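Local structure of AxyAgu115A (Amphibacillus xylanus NBRC 15112, 6NPS) at residues S669-E674 with S701-S706; D691-D696 with P773-D778. The protein is a family GH115 alpha-glucuronidase that, as in its relatives, probably removes glucuronic acid side groups from glucuronoxylan. The protein carries 3 engineered substitutions. All coordinates share one frame; numbering follows the deposited sequence.

Interaction 1: residues S669-E674 with S701-S706; sequences SIDGTE and SFTISS
Two flat groups stand out here, the carboxylate of D671 and the ring of F702. The carboxylate takes a hydroxyl on each oxygen. T703 OG1 donates to D671 OD1 at 2.8 Å, on the syn lone pair. S701 OG donates to D671 OD2 at 2.6 Å, but from above the carboxylate plane. CG of D671 lies anti to the carbonyl carbon (chi1 -64°), which turns the group to the neighbouring strand. Two short bonds fix its rotation and would probably stabilise its negative charge. The F702 ring leads away from the pair, toward I742 and I770. Its CB stays close and meets I670 CD1 at 4.0 Å. The carbonyl O of S669 approaches the ring obliquely.

The backbones form an antiparallel pair. S669 and T703 are a hydrogen-bonded pair, with S669 N to T703 O and T703 N to S669 O both 2.9 Å. I670 and F702 make the next, non-hydrogen-bonded pair. D671 N then reaches S701 O at 3.2 Å, just past the end of the strand. A type II turn from I670 to T673 follows. G672 has a positive phi (84°), where a side chain would jam against the carbonyl O of D671. The closing backbone bond, T673 N to I670 O, is weak; T673 OG1 adds a bond to the same oxygen at 3.0 Å, from above the carbonyl plane.

On the S669 and T703 face, a water joins S669 OG to S705 OG (water to S705 OG 2.7 Å) and bonds weakly to T703 O.

Strand 700-706 lies between strands 666-670 and 739-746 in an antiparallel sheet. I670 and F702 pack on I770 of strand 766-775, in the facing sheet of a beta-sandwich.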
loop_
_atom_site.group_PDB
_atom_site.type_symbol
_atom_site.label_atom_id
_atom_site.label_comp_id
_atom_site.label_asym_id
_atom_site.label_seq_id
_atom_site.Cartn_x
_atom_site.Cartn_y
_atom_site.Cartn_z
ATOM N N SER A 669 -2.867 -9.685 19.848
ATOM C CA SER A 669 -1.609 -9.609 19.120
ATOM C C SER A 669 -0.431 -9.819 20.059
ATOM O O SER A 669 -0.475 -9.423 21.225
ATOM C CB SER A 669 -1.488 -8.264 18.377
ATOM O OG SER A 669 -1.555 -7.149 19.264
ATOM N N ILE A 670 0.616 -10.460 19.550
ATOM C CA ILE A 670 1.805 -10.763 20.344
ATOM C C ILE A 670 2.751 -9.572 20.236
ATOM O O ILE A 670 3.132 -9.183 19.131
ATOM C CB ILE A 670 2.498 -12.040 19.842
ATOM C CG1 ILE A 670 1.517 -13.221 19.779
ATOM C CG2 ILE A 670 3.766 -12.346 20.716
ATOM C CD1 ILE A 670 0.762 -13.422 21.094
ATOM N N ASP A 671 3.154 -8.996 21.359
ATOM C CA ASP A 671 3.934 -7.765 21.245
ATOM C C ASP A 671 5.296 -8.068 20.616
ATOM O O ASP A 671 5.878 -9.129 20.844
ATOM C CB ASP A 671 4.082 -7.108 22.614
ATOM C CG ASP A 671 2.731 -6.656 23.196
ATOM O OD1 ASP A 671 1.688 -6.802 22.519
ATOM O OD2 ASP A 671 2.710 -6.175 24.350
ATOM N N GLY A 672 5.786 -7.144 19.787
ATOM C CA GLY A 672 7.057 -7.309 19.115
ATOM C C GLY A 672 7.031 -8.111 17.830
ATOM O O GLY A 672 8.106 -8.368 17.269
ATOM N N THR A 673 5.851 -8.530 17.350
ATOM C CA THR A 673 5.695 -9.382 16.161
ATOM C C THR A 673 4.439 -8.970 15.397
ATOM O O THR A 673 3.617 -8.185 15.885
ATOM C CB THR A 673 5.522 -10.878 16.523
ATOM O OG1 THR A 673 4.186 -11.074 16.999
ATOM C CG2 THR A 673 6.506 -11.360 17.634
ATOM N N GLU A 674 4.242 -9.561 14.216
ATOM C CA GLU A 674 3.015 -9.373 13.450
ATOM C C GLU A 674 1.965 -10.430 13.739
ATOM O O GLU A 674 0.930 -10.454 13.064
ATOM C CB GLU A 674 3.315 -9.402 11.942
ATOM C CG GLU A 674 4.304 -8.311 11.537
ATOM C CD GLU A 674 4.661 -8.323 10.051
ATOM O OE1 GLU A 674 5.509 -9.139 9.617
ATOM O OE2 GLU A 674 4.094 -7.488 9.322
ATOM N N SER A 701 4.649 -9.917 26.796
ATOM C CA SER A 701 3.293 -9.389 26.846
ATOM C C SER A 701 2.581 -9.597 25.526
ATOM O O SER A 701 3.204 -9.822 24.484
ATOM C CB SER A 701 3.267 -7.901 27.234
ATOM O OG SER A 701 4.002 -7.098 26.357
ATOM N N PHE A 702 1.250 -9.563 25.603
ATOM C CA PHE A 702 0.420 -9.484 24.409
ATOM C C PHE A 702 -0.637 -8.419 24.635
ATOM O O PHE A 702 -0.855 -7.973 25.766
ATOM C CB PHE A 702 -0.194 -10.856 24.066
ATOM C CG PHE A 702 -1.144 -11.411 25.090
ATOM C CD1 PHE A 702 -0.679 -12.215 26.150
ATOM C CD2 PHE A 702 -2.512 -11.171 24.982
ATOM C CE1 PHE A 702 -1.580 -12.770 27.075
ATOM C CE2 PHE A 702 -3.415 -11.712 25.885
ATOM C CZ PHE A 702 -2.959 -12.523 26.951
ATOM N N THR A 703 -1.308 -8.000 23.550
ATOM C CA THR A 703 -2.270 -6.919 23.635
ATOM C C THR A 703 -3.612 -7.402 23.120
ATOM O O THR A 703 -3.685 -8.256 22.227
ATOM C CB THR A 703 -1.745 -5.695 22.846
ATOM O OG1 THR A 703 -0.495 -5.306 23.424
ATOM C CG2 THR A 703 -2.700 -4.488 22.913
ATOM N N ILE A 704 -4.674 -6.868 23.715
ATOM C CA ILE A 704 -6.050 -7.055 23.260
ATOM C C ILE A 704 -6.599 -5.680 22.874
ATOM O O ILE A 704 -6.518 -4.740 23.675
ATOM C CB ILE A 704 -6.920 -7.703 24.355
ATOM C CG1 ILE A 704 -6.280 -8.992 24.878
ATOM C CG2 ILE A 704 -8.359 -7.988 23.853
ATOM C CD1 ILE A 704 -6.874 -9.448 26.202
ATOM N N SER A 705 -7.164 -5.566 21.651
ATOM C CA SER A 705 -7.529 -4.287 21.059
ATOM C C SER A 705 -8.929 -4.316 20.486
ATOM O O SER A 705 -9.333 -5.292 19.838
ATOM C CB SER A 705 -6.584 -3.886 19.914
ATOM O OG SER A 705 -5.265 -3.842 20.381
ATOM N N SER A 706 -9.621 -3.190 20.651
ATOM C CA SER A 706 -10.950 -2.969 20.082
ATOM C C SER A 706 -10.905 -2.718 18.570
ATOM O O SER A 706 -10.086 -1.934 18.072
ATOM C CB SER A 706 -11.610 -1.744 20.726
ATOM O OG SER A 706 -11.809 -1.930 22.111
HETATM O O HOH W 1 -4.238 -6.243 19.856
#

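Interaction 2: residues D691-D696 with P773-D778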
loop_
_atom_site.group_PDB
_atom_site.type_symbol
_atom_site.label_atom_id
_atom_site.label_comp_id
_atom_site.label_asym_id
_atom_site.label_seq_id
_atom_site.Cartn_x
_atom_site.Cartn_y
_atom_site.Cartn_z
ATOM N N ASP A 691 9.179 -15.307 23.839
ATOM C CA ASP A 691 10.143 -14.537 24.630
ATOM C C ASP A 691 10.881 -15.408 25.652
ATOM O O ASP A 691 12.063 -15.161 25.943
ATOM C CB ASP A 691 9.439 -13.387 25.345
ATOM C CG ASP A 691 8.655 -12.470 24.381
ATOM O OD1 ASP A 691 7.700 -12.953 23.719
ATOM O OD2 ASP A 691 8.980 -11.261 24.315
ATOM N N PHE A 692 10.203 -16.422 26.233
ATOM C CA PHE A 692 10.838 -17.199 27.306
ATOM C C PHE A 692 11.737 -18.293 26.765
ATOM O O PHE A 692 12.298 -19.051 27.556
ATOM C CB PHE A 692 9.775 -17.806 28.246
ATOM C CG PHE A 692 8.890 -16.761 28.874
ATOM C CD1 PHE A 692 9.322 -16.036 29.975
ATOM C CD2 PHE A 692 7.641 -16.461 28.325
ATOM C CE1 PHE A 692 8.505 -15.042 30.548
ATOM C CE2 PHE A 692 6.840 -15.470 28.872
ATOM C CZ PHE A 692 7.267 -14.762 29.982
ATOM N N LEU A 693 11.912 -18.366 25.438
ATOM C CA LEU A 693 12.927 -19.237 24.864
ATOM C C LEU A 693 14.344 -18.773 25.195
ATOM O O LEU A 693 15.292 -19.536 24.990
ATOM C CB LEU A 693 12.716 -19.326 23.345
ATOM C CG LEU A 693 11.500 -20.159 22.899
ATOM C CD1 LEU A 693 11.377 -20.209 21.400
ATOM C CD2 LEU A 693 11.524 -21.611 23.466
ATOM N N GLU A 694 14.519 -17.552 25.740
ATOM C CA GLU A 694 15.826 -17.220 26.323
ATOM C C GLU A 694 15.780 -17.363 27.838
ATOM O O GLU A 694 14.916 -16.750 28.479
ATOM C CB GLU A 694 16.221 -15.798 25.931
ATOM C CG GLU A 694 16.133 -15.661 24.414
ATOM C CD GLU A 694 16.618 -14.329 23.808
ATOM O OE1 GLU A 694 16.315 -13.234 24.340
ATOM O OE2 GLU A 694 17.268 -14.394 22.746
ATOM N N PRO A 695 16.707 -18.127 28.424
ATOM C CA PRO A 695 16.611 -18.479 29.853
ATOM C C PRO A 695 16.615 -17.300 30.809
ATOM O O PRO A 695 16.105 -17.438 31.926
ATOM C CB PRO A 695 17.857 -19.345 30.096
ATOM C CG PRO A 695 18.470 -19.582 28.789
ATOM C CD PRO A 695 17.974 -18.569 27.823
ATOM N N ASP A 696 17.179 -16.160 30.446
ATOM C CA ASP A 696 17.224 -15.048 31.374
ATOM C C ASP A 696 16.097 -14.048 31.173
ATOM O O ASP A 696 16.130 -12.974 31.781
ATOM C CB ASP A 696 18.576 -14.327 31.280
ATOM C CG ASP A 696 18.861 -13.762 29.896
ATOM O OD1 ASP A 696 18.122 -14.058 28.926
ATOM O OD2 ASP A 696 19.863 -13.023 29.781
ATOM N N PRO A 773 6.313 -21.561 24.796
ATOM C CA PRO A 773 7.417 -22.485 25.075
ATOM C C PRO A 773 8.502 -21.786 25.887
ATOM O O PRO A 773 8.749 -20.589 25.747
ATOM C CB PRO A 773 7.911 -22.859 23.671
ATOM C CG PRO A 773 7.672 -21.583 22.869
ATOM C CD PRO A 773 6.412 -20.940 23.449
ATOM N N VAL A 774 9.160 -22.549 26.746
ATOM C CA VAL A 774 10.106 -21.992 27.704
ATOM C C VAL A 774 11.400 -22.789 27.647
ATOM O O VAL A 774 11.366 -24.019 27.623
ATOM C CB VAL A 774 9.535 -22.010 29.148
ATOM C CG1 VAL A 774 10.595 -21.479 30.131
ATOM C CG2 VAL A 774 8.276 -21.156 29.234
ATOM N N VAL A 775 12.533 -22.096 27.656
ATOM C CA VAL A 775 13.836 -22.711 27.889
ATOM C C VAL A 775 14.325 -22.254 29.265
ATOM O O VAL A 775 14.355 -21.052 29.564
ATOM C CB VAL A 775 14.836 -22.349 26.772
ATOM C CG1 VAL A 775 16.262 -22.708 27.189
ATOM C CG2 VAL A 775 14.446 -23.048 25.445
ATOM N N ASN A 776 14.658 -23.208 30.130
ATOM C CA ASN A 776 15.093 -22.880 31.477
ATOM C C ASN A 776 16.481 -23.433 31.773
ATOM O O ASN A 776 16.932 -23.379 32.923
ATOM C CB ASN A 776 14.062 -23.416 32.488
ATOM C CG ASN A 776 14.070 -22.662 33.796
ATOM O OD1 ASN A 776 14.177 -21.438 33.836
ATOM N ND2 ASN A 776 13.984 -23.405 34.889
ATOM N N ASN A 777 17.096 -24.071 30.789
ATOM C CA ASN A 777 18.500 -24.418 30.786
ATOM C C ASN A 777 19.304 -23.134 30.707
ATOM O O ASN A 777 19.168 -22.395 29.735
ATOM C CB ASN A 777 18.756 -25.286 29.560
ATOM C CG ASN A 777 20.036 -26.039 29.633
ATOM O OD1 ASN A 777 20.929 -25.679 30.406
ATOM N ND2 ASN A 777 20.152 -27.100 28.834
ATOM N N ASP A 778 20.140 -22.844 31.689
ATOM C CA ASP A 778 20.885 -21.597 31.548
ATOM C C ASP A 778 22.266 -21.779 30.913
ATOM O O ASP A 778 22.947 -20.776 30.660
ATOM C CB ASP A 778 20.999 -20.870 32.891
ATOM C CG ASP A 778 20.611 -19.392 32.780
ATOM O OD1 ASP A 778 19.827 -18.908 33.629
ATOM O OD2 ASP A 778 21.083 -18.715 31.836
HETATM O O HOH W 2 8.092 -18.071 25.335
#
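The 3-10 turn 691-693 lies against the end of strand 766-775 in the beta-sandwich, held by one nearly straight backbone bond from V775 N to F692 O (3.1 Å, 169°). The donor sits 34° out of the carbonyl plane. R748 spans the contact, with NH2 on F692 O and NH1 on V775 O. A water adds a second tie: it accepts from F692 N and donates to P773 O, at 2.6 Å from the latter.

L693 carries much of the apolar contact. Its CB points away, but the end of the side chain comes back: chi2 (-179°) sets CD1 anti to CA, and CD2 is the branch that meets the strand. CD2 rests 3.8 Å from P773 CB and equally near V775 CG2. An alanine here would remove CG and both methyls, and would probably loosen the packing of the turn on P773 and V775. F692 CB meets V774 CG2 at 3.8 Å. The F692 ring continues inward to V744 and V746 of strand 739-746, and so joins the two sheets.

Beyond the turn, P695 packs on V775. A CA-H...O contact runs from P695 CA to V775 O at 3.4 Å. P695 CG faces V775 CG1. E694 and D696 both turn to the C-terminal R968 in salt bridges. D778 OD2 comes to 3.7 Å from P695 CB, but D778 is poorly ordered.

P695 CG also lies 3.0 Å from N777 O, a buried carbonyl oxygen with no hydrogen-bond partner in the model.

In the fold
Interactions 1 and 2 belong to the same beta-sandwich. Their centres are about 20 Å apart, and their nearest atoms about 5 Å, without touching. Their segments alternate along the chain. Strand 766-775 links them: its I770 lies under interaction 1, and its end carries interaction 2. Strand 700-706 does the same from the other sheet, since A700 touches F692. Interaction 2 also faces the C-terminal part of the chain, through T790, Y964 and R968. The centres lie about 37 and 40 Å from the centre of the chain. A glycerol, probably from crystallisation, lies about 5 Å from the S669 side chain.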